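Local structure of phospholyase (Arthrobacter aurescens, 5G4I) at residues 213-219 against 246-252; 123-127 against 277-281; 234-238 against 269-273. The protein is a pyridoxal phosphate-dependent phospholyase homologous to class III transaminases, probably eliminating phosphate from phosphoethanolamine. All blocks are in the same frame, centred on the assembly; numbering follows the deposited sequence.

Contact 1: 213-219 against 246-252; sequences SVFLFDP and GLVISDE. With PLP (pyridoxal-5'-phosphate), chain C.
Leu216 and Ile249 make the tightly packed middle of two adjacent parallel strands, 214-217 and 247-251. Leu216 CD1 lies 3.6 Å from Ile249 CG2, while the other branch of Ile249 brings CD1 to 3.7 Å from Val214 CG1. With CG1 beside its backbone N and CG2 beside its carbonyl carbon (chi1 -56°), the forked isoleucine serves both neighbours, a task that suits a beta-branched residue. The backbone is equally close there: Ile249 N donates to Phe215 O (2.9 Å), and Ile249 O accepts Phe217 N. On the other face the fit is uneven. Phe215 CD2 stays 4.4 Å from Val248 CG1, whereas Phe217 turns the edge of its ring to that methyl.

At the carboxyl ends the apolar interlock yields to a buried polar region, where Pro219 CG still lies 3.2 Å from Ser250 OG, itself a donor to Glu252 OE2. Asp218 is held by Ser222 OG at OD2 and Leu220 N at OD1; a water further bridges OD1 to Asp251 O, joining the two segments where they leave the sheet. Asp251 OD2 lies 2.8 Å from PLP N1, the aspartate-pyridine pairing characteristic of fold-type I enzymes; His148 also hydrogen-bonds this oxygen.

Helix 120-135 packs on the face of Val214 and Leu216, and helix 233-243, the crossover of this beta-alpha-beta unit, on that of Phe215 and Val248. Strands 140-143 and 276-279 flank the pair within the sheet.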
loop_
_atom_site.group_PDB
_atom_site.type_symbol
_atom_site.label_atom_id
_atom_site.label_comp_id
_atom_site.label_asym_id
_atom_site.label_seq_id
_atom_site.Cartn_x
_atom_site.Cartn_y
_atom_site.Cartn_z
ATOM N N SER A 213 -3.719 -23.911 0.863
ATOM C CA SER A 213 -3.696 -22.790 1.801
ATOM C C SER A 213 -5.068 -22.008 1.787
ATOM O O SER A 213 -5.644 -21.778 2.840
ATOM C CB SER A 213 -2.515 -21.827 1.504
ATOM O OG SER A 213 -2.495 -20.767 2.471
ATOM N N VAL A 214 -5.516 -21.661 0.598
ATOM C CA VAL A 214 -6.709 -20.787 0.487
ATOM C C VAL A 214 -7.540 -21.080 -0.767
ATOM O O VAL A 214 -7.001 -21.496 -1.827
ATOM C CB VAL A 214 -6.362 -19.291 0.423
ATOM C CG1 VAL A 214 -5.602 -18.812 1.632
ATOM C CG2 VAL A 214 -5.668 -18.887 -0.765
ATOM N N PHE A 215 -8.833 -20.710 -0.688
ATOM C CA PHE A 215 -9.685 -20.314 -1.841
ATOM C C PHE A 215 -9.949 -18.809 -1.686
ATOM O O PHE A 215 -10.414 -18.390 -0.606
ATOM C CB PHE A 215 -11.032 -21.127 -1.811
ATOM C CG PHE A 215 -12.097 -20.651 -2.753
ATOM C CD1 PHE A 215 -11.879 -20.634 -4.095
ATOM C CD2 PHE A 215 -13.387 -20.292 -2.269
ATOM C CE1 PHE A 215 -12.900 -20.275 -5.017
ATOM C CE2 PHE A 215 -14.348 -19.903 -3.166
ATOM C CZ PHE A 215 -14.144 -19.897 -4.527
ATOM N N LEU A 216 -9.658 -18.059 -2.720
ATOM C CA LEU A 216 -9.754 -16.591 -2.707
ATOM C C LEU A 216 -10.715 -16.214 -3.843
ATOM O O LEU A 216 -10.585 -16.686 -5.005
ATOM C CB LEU A 216 -8.359 -15.984 -3.040
ATOM C CG LEU A 216 -8.254 -14.500 -3.310
ATOM C CD1 LEU A 216 -8.757 -13.644 -2.165
ATOM C CD2 LEU A 216 -6.804 -14.133 -3.678
ATOM N N PHE A 217 -11.739 -15.368 -3.576
ATOM C CA PHE A 217 -12.800 -15.080 -4.585
ATOM C C PHE A 217 -13.421 -13.722 -4.328
ATOM O O PHE A 217 -13.585 -13.283 -3.175
ATOM C CB PHE A 217 -13.900 -16.189 -4.617
ATOM C CG PHE A 217 -14.857 -16.174 -3.431
ATOM C CD1 PHE A 217 -14.449 -16.552 -2.153
ATOM C CD2 PHE A 217 -16.196 -15.791 -3.586
ATOM C CE1 PHE A 217 -15.364 -16.558 -1.083
ATOM C CE2 PHE A 217 -17.114 -15.810 -2.525
ATOM C CZ PHE A 217 -16.693 -16.191 -1.279
ATOM N N ASP A 218 -13.837 -13.081 -5.460
ATOM C CA ASP A 218 -14.786 -11.947 -5.462
ATOM C C ASP A 218 -16.191 -12.463 -5.492
ATOM O O ASP A 218 -16.581 -13.117 -6.500
ATOM C CB ASP A 218 -14.508 -11.066 -6.703
ATOM C CG ASP A 218 -15.611 -10.087 -7.088
ATOM O OD1 ASP A 218 -16.480 -9.769 -6.240
ATOM O OD2 ASP A 218 -15.575 -9.645 -8.299
ATOM N N PRO A 219 -17.009 -12.242 -4.461
ATOM C CA PRO A 219 -18.425 -12.818 -4.468
ATOM C C PRO A 219 -19.300 -12.473 -5.673
ATOM O O PRO A 219 -20.168 -13.246 -6.059
ATOM C CB PRO A 219 -19.042 -12.187 -3.181
ATOM C CG PRO A 219 -17.887 -12.047 -2.255
ATOM C CD PRO A 219 -16.702 -11.611 -3.140
ATOM N N GLY A 246 -7.222 -25.899 4.673
ATOM C CA GLY A 246 -7.131 -24.510 4.132
ATOM C C GLY A 246 -8.197 -23.572 4.688
ATOM O O GLY A 246 -9.101 -23.963 5.472
ATOM N N LEU A 247 -8.128 -22.296 4.252
ATOM C CA LEU A 247 -9.015 -21.197 4.680
ATOM C C LEU A 247 -9.710 -20.588 3.471
ATOM O O LEU A 247 -9.257 -20.696 2.326
ATOM C CB LEU A 247 -8.213 -20.069 5.402
ATOM C CG LEU A 247 -7.333 -20.518 6.584
ATOM C CD1 LEU A 247 -6.514 -19.373 7.165
ATOM C CD2 LEU A 247 -8.185 -21.133 7.687
ATOM N N VAL A 248 -10.770 -19.863 3.762
ATOM C CA VAL A 248 -11.526 -19.104 2.734
ATOM C C VAL A 248 -11.316 -17.602 2.916
ATOM O O VAL A 248 -11.505 -17.072 4.042
ATOM C CB VAL A 248 -13.039 -19.423 2.805
ATOM C CG1 VAL A 248 -13.800 -18.535 1.779
ATOM C CG2 VAL A 248 -13.285 -20.919 2.549
ATOM N N ILE A 249 -10.912 -16.914 1.816
ATOM C CA ILE A 249 -10.755 -15.457 1.795
ATOM C C ILE A 249 -11.875 -14.891 0.847
ATOM O O ILE A 249 -11.869 -15.180 -0.354
ATOM C CB ILE A 249 -9.396 -14.927 1.286
ATOM C CG1 ILE A 249 -8.190 -15.515 2.088
ATOM C CG2 ILE A 249 -9.353 -13.365 1.362
ATOM C CD1 ILE A 249 -6.866 -15.321 1.384
ATOM N N SER A 250 -12.761 -14.019 1.398
ATOM C CA SER A 250 -13.649 -13.195 0.514
ATOM C C SER A 250 -12.991 -11.856 0.232
ATOM O O SER A 250 -12.793 -11.070 1.221
ATOM C CB SER A 250 -15.028 -12.963 1.151
ATOM O OG SER A 250 -15.875 -12.253 0.252
ATOM N N ASP A 251 -12.727 -11.580 -1.055
ATOM C CA ASP A 251 -12.184 -10.273 -1.504
ATOM C C ASP A 251 -13.423 -9.393 -1.776
ATOM O O ASP A 251 -14.158 -9.640 -2.715
ATOM C CB ASP A 251 -11.339 -10.493 -2.747
ATOM C CG ASP A 251 -10.791 -9.206 -3.344
ATOM O OD1 ASP A 251 -11.338 -8.139 -3.056
ATOM O OD2 ASP A 251 -9.856 -9.305 -4.197
ATOM N N GLU A 252 -13.630 -8.428 -0.849
ATOM C CA GLU A 252 -14.778 -7.493 -0.865
ATOM C C GLU A 252 -14.443 -6.188 -1.499
ATOM O O GLU A 252 -15.229 -5.223 -1.350
ATOM C CB GLU A 252 -15.327 -7.307 0.543
ATOM C CG GLU A 252 -15.924 -8.564 1.136
ATOM C CD GLU A 252 -17.285 -8.969 0.601
ATOM O OE1 GLU A 252 -17.984 -8.093 0.056
ATOM O OE2 GLU A 252 -17.627 -10.159 0.775
HETATM N N1 PLP C . -9.180 -7.087 -5.681
HETATM C C2 PLP C . -10.257 -6.642 -6.372
HETATM C C2A PLP C . -11.482 -7.510 -6.495
HETATM C C3 PLP C . -10.234 -5.300 -7.007
HETATM O O3 PLP C . -11.304 -4.831 -7.706
HETATM C C4 PLP C . -9.003 -4.493 -6.852
HETATM C C4A PLP C . -8.885 -3.143 -7.449
HETATM C C5 PLP C . -7.896 -5.095 -6.071
HETATM C C6 PLP C . -8.054 -6.368 -5.529
HETATM C C5A PLP C . -6.605 -4.335 -5.867
HETATM O O4P PLP C . -6.892 -3.039 -5.346
HETATM P P PLP C . -5.746 -1.911 -5.285
HETATM O O1P PLP C . -5.657 -1.405 -6.705
HETATM O O2P PLP C . -6.280 -0.902 -4.296
HETATM O O3P PLP C . -4.523 -2.660 -4.813
HETATM O O HOH W 1 -15.340 -7.990 -4.428
#

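Contact 2: 123-127 against 277-281; sequences ANELA and VTMGK. With PLP (pyridoxal-5'-phosphate), chain C.
Thr278 OG1 donates a hydrogen bond of 2.8 Å to Asn124 OD1, reaching the amide oxygen from a direction tilted 34° out of the carbonyl plane. The threonine hydroxyl stands between its own backbone N and carbonyl carbon (chi1 59°), which leaves the methyl beside the backbone N and against the helix. There Thr278 CG2 rests 3.7 Å from Ala127 CB, and Thr278 CB is 4.1 Å from Ala123 CB. Threonine thus offers a donor and a methyl at once, while the two alanines, one helical turn apart, let helix and strand axes approach to 8.2 Å.

With OD1 accepting from the hydroxyl and ND2 donating to His148 O and Asp251 OD2, the orientation of the Asn124 amide is probably fixed. An asparagine fits here because it can accept on one side and donate on the other. Its ND2 is also 3.8 Å from PLP C6, beside the ring.

This is the cofactor cleft of the fold-type I architecture: helix 120-135 lies against the sheet near its cofactor end, and strand 276-279 leads directly to the Schiff-base lysine. Lys281 NZ is covalently joined to PLP C4A at 1.4 Å and makes a weak hydrogen bond of 2.7 Å to PLP O3. The lysine chain is extended until its last torsion, where a bend (chi4 93°) brings NZ to C4A, the former aldehyde carbon of the cofactor.

Farther out, Gly120 N and Ser121 OG, at the start of helix 120-135, bind PLP, as does Thr311 of the second subunit, which also packs on Lys281. Met279 turns away from the helix onto Ala291 and Val293 of strand 290-294.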
loop_
_atom_site.group_PDB
_atom_site.type_symbol
_atom_site.label_atom_id
_atom_site.label_comp_id
_atom_site.label_asym_id
_atom_site.label_seq_id
_atom_site.Cartn_x
_atom_site.Cartn_y
_atom_site.Cartn_z
ATOM N N ALA A 123 -3.910 -5.467 1.347
ATOM C CA ALA A 123 -4.805 -6.346 2.157
ATOM C C ALA A 123 -4.707 -7.807 1.662
ATOM O O ALA A 123 -4.573 -8.770 2.473
ATOM C CB ALA A 123 -6.231 -5.829 2.165
ATOM N N ASN A 124 -4.850 -8.047 0.368
ATOM C CA ASN A 124 -4.804 -9.426 -0.146
ATOM C C ASN A 124 -3.397 -10.016 0.025
ATOM O O ASN A 124 -3.296 -11.239 0.342
ATOM C CB ASN A 124 -5.248 -9.510 -1.623
ATOM C CG ASN A 124 -6.744 -9.470 -1.814
ATOM O OD1 ASN A 124 -7.482 -10.047 -0.997
ATOM N ND2 ASN A 124 -7.201 -8.922 -2.916
ATOM N N GLU A 125 -2.308 -9.269 -0.134
ATOM C CA GLU A 125 -0.959 -9.768 0.171
ATOM C C GLU A 125 -0.903 -10.250 1.583
ATOM O O GLU A 125 -0.366 -11.374 1.845
ATOM C CB GLU A 125 0.068 -8.618 -0.044
ATOM C CG GLU A 125 1.494 -9.012 0.257
ATOM C CD GLU A 125 2.168 -9.874 -0.754
ATOM O OE1 GLU A 125 1.616 -10.151 -1.830
ATOM O OE2 GLU A 125 3.338 -10.317 -0.472
ATOM N N LEU A 126 -1.379 -9.460 2.550
ATOM C CA LEU A 126 -1.343 -9.861 3.987
ATOM C C LEU A 126 -2.223 -11.063 4.240
ATOM O O LEU A 126 -1.791 -11.986 5.003
ATOM C CB LEU A 126 -1.718 -8.660 4.874
ATOM C CG LEU A 126 -1.809 -8.927 6.365
ATOM C CD1 LEU A 126 -0.496 -9.383 6.937
ATOM C CD2 LEU A 126 -2.286 -7.627 7.087
ATOM N N ALA A 127 -3.429 -11.082 3.695
ATOM C CA ALA A 127 -4.289 -12.272 3.908
ATOM C C ALA A 127 -3.633 -13.545 3.415
ATOM O O ALA A 127 -3.751 -14.599 4.113
ATOM C CB ALA A 127 -5.670 -12.068 3.292
ATOM N N VAL A 277 -11.441 -11.642 5.438
ATOM C CA VAL A 277 -12.216 -10.713 4.529
ATOM C C VAL A 277 -11.316 -9.520 4.201
ATOM O O VAL A 277 -10.784 -8.897 5.113
ATOM C CB VAL A 277 -13.566 -10.242 5.163
ATOM C CG1 VAL A 277 -14.293 -9.350 4.194
ATOM C CG2 VAL A 277 -14.416 -11.421 5.552
ATOM N N THR A 278 -11.109 -9.285 2.904
ATOM C CA THR A 278 -10.236 -8.136 2.480
ATOM C C THR A 278 -11.113 -7.054 1.830
ATOM O O THR A 278 -12.166 -7.300 1.264
ATOM C CB THR A 278 -9.128 -8.633 1.519
ATOM O OG1 THR A 278 -9.751 -9.226 0.389
ATOM C CG2 THR A 278 -8.207 -9.655 2.196
ATOM N N MET A 279 -10.622 -5.813 1.880
ATOM C CA MET A 279 -11.400 -4.656 1.391
ATOM C C MET A 279 -10.408 -3.539 1.001
ATOM O O MET A 279 -9.220 -3.509 1.364
ATOM C CB MET A 279 -12.432 -4.251 2.413
ATOM C CG MET A 279 -11.837 -3.805 3.637
ATOM S SD MET A 279 -13.052 -3.713 5.079
ATOM C CE MET A 279 -13.556 -5.078 5.293
ATOM N N GLY A 280 -10.962 -2.560 0.263
ATOM C CA GLY A 280 -10.187 -1.404 -0.243
ATOM C C GLY A 280 -11.190 -0.490 -0.958
ATOM O O GLY A 280 -12.258 -0.147 -0.427
ATOM N N LYS A 281 -10.884 -0.147 -2.224
ATOM C CA LYS A 281 -11.570 0.849 -3.100
ATOM C C LYS A 281 -12.486 1.855 -2.356
ATOM O O LYS A 281 -12.036 2.992 -2.053
ATOM C CB LYS A 281 -12.088 0.178 -4.358
ATOM C CG LYS A 281 -10.988 -0.146 -5.392
ATOM C CD LYS A 281 -11.548 -0.714 -6.734
ATOM C CE LYS A 281 -10.463 -1.024 -7.856
ATOM N NZ LYS A 281 -10.117 -2.460 -7.679
HETATM N N1 PLP C . -9.180 -7.087 -5.681
HETATM C C2 PLP C . -10.257 -6.642 -6.372
HETATM C C2A PLP C . -11.482 -7.510 -6.495
HETATM C C3 PLP C . -10.234 -5.300 -7.007
HETATM O O3 PLP C . -11.304 -4.831 -7.706
HETATM C C4 PLP C . -9.003 -4.493 -6.852
HETATM C C4A PLP C . -8.885 -3.143 -7.449
HETATM C C5 PLP C . -7.896 -5.095 -6.071
HETATM C C6 PLP C . -8.054 -6.368 -5.529
HETATM C C5A PLP C . -6.605 -4.335 -5.867
HETATM O O4P PLP C . -6.892 -3.039 -5.346
HETATM P P PLP C . -5.746 -1.911 -5.285
HETATM O O1P PLP C . -5.657 -1.405 -6.705
HETATM O O2P PLP C . -6.280 -0.902 -4.296
HETATM O O3P PLP C . -4.523 -2.660 -4.813
#

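Contact 3: 234-238 against 269-273; sequences IEGVA and MFNVE
The crossover helix 233-243 of a beta-alpha-beta unit meets the loop leading to strand 276-279 where Ile234 and Glu235 face Phe270 and Asn271. Ile234 CG1 sits over the centre of the Phe270 ring in a CH-pi contact, 3.7 Å from the centroid and 12° off the ring normal. Met269 CB lies over the opposite face, nearer the rim, so the flat ring is held between two aliphatic groups.

Beside it, Asn271 N donates a straight bond (2.7 Å, 169°) to Glu235 OE2, coming from well above the carboxylate plane. The glutamate chain is bent at chi2 (78°), which folds the carboxylate back so that its end reaches the loop and lays CG 3.3 Å from Asn271 O. Asn271 is the centre of an inverse gamma turn, closed by a weak bond from Val272 N to Phe270 O. A leucine in place of Glu235 has no carboxylate, and Asn271 N would probably be left without this acceptor, the turn being less firmly tied to the helix.

Val272 uses both methyls: CG1 approaches Ile234 CG2 at 4.1 Å, and CG2 approaches Ala238 CB, one turn further on, at 4.0 Å. The small alanine leaves room for this branch.

Arg242, later in the helix, hydrogen-bonds Glu273 O. On the sheet side, Ile234 also packs against Phe215 and Phe217 of strand 214-217, where Val237 joins it on Phe215.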
loop_
_atom_site.group_PDB
_atom_site.type_symbol
_atom_site.label_atom_id
_atom_site.label_comp_id
_atom_site.label_asym_id
_atom_site.label_seq_id
_atom_site.Cartn_x
_atom_site.Cartn_y
_atom_site.Cartn_z
ATOM N N ILE A 234 -20.402 -22.365 -3.656
ATOM C CA ILE A 234 -19.472 -21.770 -2.676
ATOM C C ILE A 234 -19.346 -22.562 -1.383
ATOM O O ILE A 234 -18.258 -22.809 -0.783
ATOM C CB ILE A 234 -19.779 -20.272 -2.419
ATOM C CG1 ILE A 234 -19.623 -19.477 -3.721
ATOM C CG2 ILE A 234 -18.967 -19.661 -1.296
ATOM C CD1 ILE A 234 -18.164 -19.349 -4.276
ATOM N N GLU A 235 -20.515 -23.013 -0.861
ATOM C CA GLU A 235 -20.539 -23.820 0.339
ATOM C C GLU A 235 -19.764 -25.159 0.166
ATOM O O GLU A 235 -19.022 -25.592 1.051
ATOM C CB GLU A 235 -22.033 -24.118 0.682
ATOM C CG GLU A 235 -22.934 -22.838 0.857
ATOM C CD GLU A 235 -23.539 -21.957 -0.355
ATOM O OE1 GLU A 235 -23.377 -21.886 -1.469
ATOM O OE2 GLU A 235 -24.379 -21.180 -0.120
ATOM N N GLY A 236 -19.935 -25.757 -0.994
ATOM C CA GLY A 236 -19.202 -27.026 -1.329
ATOM C C GLY A 236 -17.677 -26.811 -1.415
ATOM O O GLY A 236 -16.881 -27.690 -0.991
ATOM N N VAL A 237 -17.281 -25.703 -2.015
ATOM C CA VAL A 237 -15.849 -25.345 -2.075
ATOM C C VAL A 237 -15.309 -25.163 -0.703
ATOM O O VAL A 237 -14.237 -25.713 -0.343
ATOM C CB VAL A 237 -15.585 -24.106 -2.985
ATOM C CG1 VAL A 237 -14.106 -23.712 -2.877
ATOM C CG2 VAL A 237 -15.995 -24.339 -4.398
ATOM N N ALA A 238 -15.974 -24.387 0.190
ATOM C CA ALA A 238 -15.557 -24.216 1.540
ATOM C C ALA A 238 -15.385 -25.531 2.363
ATOM O O ALA A 238 -14.366 -25.681 3.024
ATOM C CB ALA A 238 -16.536 -23.227 2.277
ATOM N N MET A 269 -24.311 -13.335 0.116
ATOM C CA MET A 269 -25.142 -14.026 -0.926
ATOM C C MET A 269 -25.041 -15.543 -0.849
ATOM O O MET A 269 -25.953 -16.218 -1.458
ATOM C CB MET A 269 -24.788 -13.522 -2.328
ATOM C CG MET A 269 -24.946 -12.049 -2.607
ATOM S SD MET A 269 -24.598 -11.500 -4.266
ATOM C CE MET A 269 -22.803 -11.788 -4.441
ATOM N N PHE A 270 -24.072 -16.105 -0.137
ATOM C CA PHE A 270 -23.842 -17.551 -0.010
ATOM C C PHE A 270 -23.979 -17.933 1.429
ATOM O O PHE A 270 -23.860 -17.117 2.390
ATOM C CB PHE A 270 -22.448 -17.844 -0.571
ATOM C CG PHE A 270 -22.212 -17.254 -1.978
ATOM C CD1 PHE A 270 -22.815 -17.814 -3.088
ATOM C CD2 PHE A 270 -21.388 -16.150 -2.192
ATOM C CE1 PHE A 270 -22.645 -17.309 -4.368
ATOM C CE2 PHE A 270 -21.257 -15.619 -3.448
ATOM C CZ PHE A 270 -21.840 -16.191 -4.545
ATOM N N ASN A 271 -24.138 -19.224 1.675
ATOM C CA ASN A 271 -24.199 -19.706 3.039
ATOM C C ASN A 271 -22.778 -20.101 3.532
ATOM O O ASN A 271 -22.385 -21.281 3.672
ATOM C CB ASN A 271 -25.165 -20.899 3.157
ATOM C CG ASN A 271 -25.364 -21.345 4.604
ATOM O OD1 ASN A 271 -25.137 -20.593 5.588
ATOM N ND2 ASN A 271 -25.747 -22.617 4.754
ATOM N N VAL A 272 -21.959 -19.062 3.742
ATOM C CA VAL A 272 -20.541 -19.198 4.070
ATOM C C VAL A 272 -20.116 -18.086 5.056
ATOM O O VAL A 272 -20.657 -16.958 4.998
ATOM C CB VAL A 272 -19.627 -19.092 2.808
ATOM C CG1 VAL A 272 -19.516 -17.660 2.223
ATOM C CG2 VAL A 272 -18.209 -19.624 3.053
ATOM N N GLU A 273 -19.225 -18.433 5.979
ATOM C CA GLU A 273 -18.582 -17.415 6.880
ATOM C C GLU A 273 -17.082 -17.584 6.663
ATOM O O GLU A 273 -16.436 -18.530 7.141
ATOM C CB GLU A 273 -18.883 -17.570 8.368
ATOM C CG GLU A 273 -18.245 -16.432 9.176
ATOM C CD GLU A 273 -18.447 -16.584 10.705
ATOM O OE1 GLU A 273 -19.558 -16.997 11.160
ATOM O OE2 GLU A 273 -17.503 -16.323 11.498
#

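In the fold
From the N terminus, residues 123-127 come first; their partner 277-281 arrives last, so contact 2 closes the widest loop, with both other contacts inside it. Within that loop, strand 214-217 is followed by helix 233-243 and then strand 247-251, whose pairing in contact 1 closes the beta-alpha-beta unit. Contact 3 starts on that helix and ends beyond the second strand, at 269-273, so contacts 1 and 3 cross. They also touch, Phe215 against Val237 and Pro219 against Met269. Contacts 1 and 2 share the sheet and the cofactor, linked by Asp251 and Asn124, whereas contact 3 ties helix 233-243 to the loop entering strand 276-279.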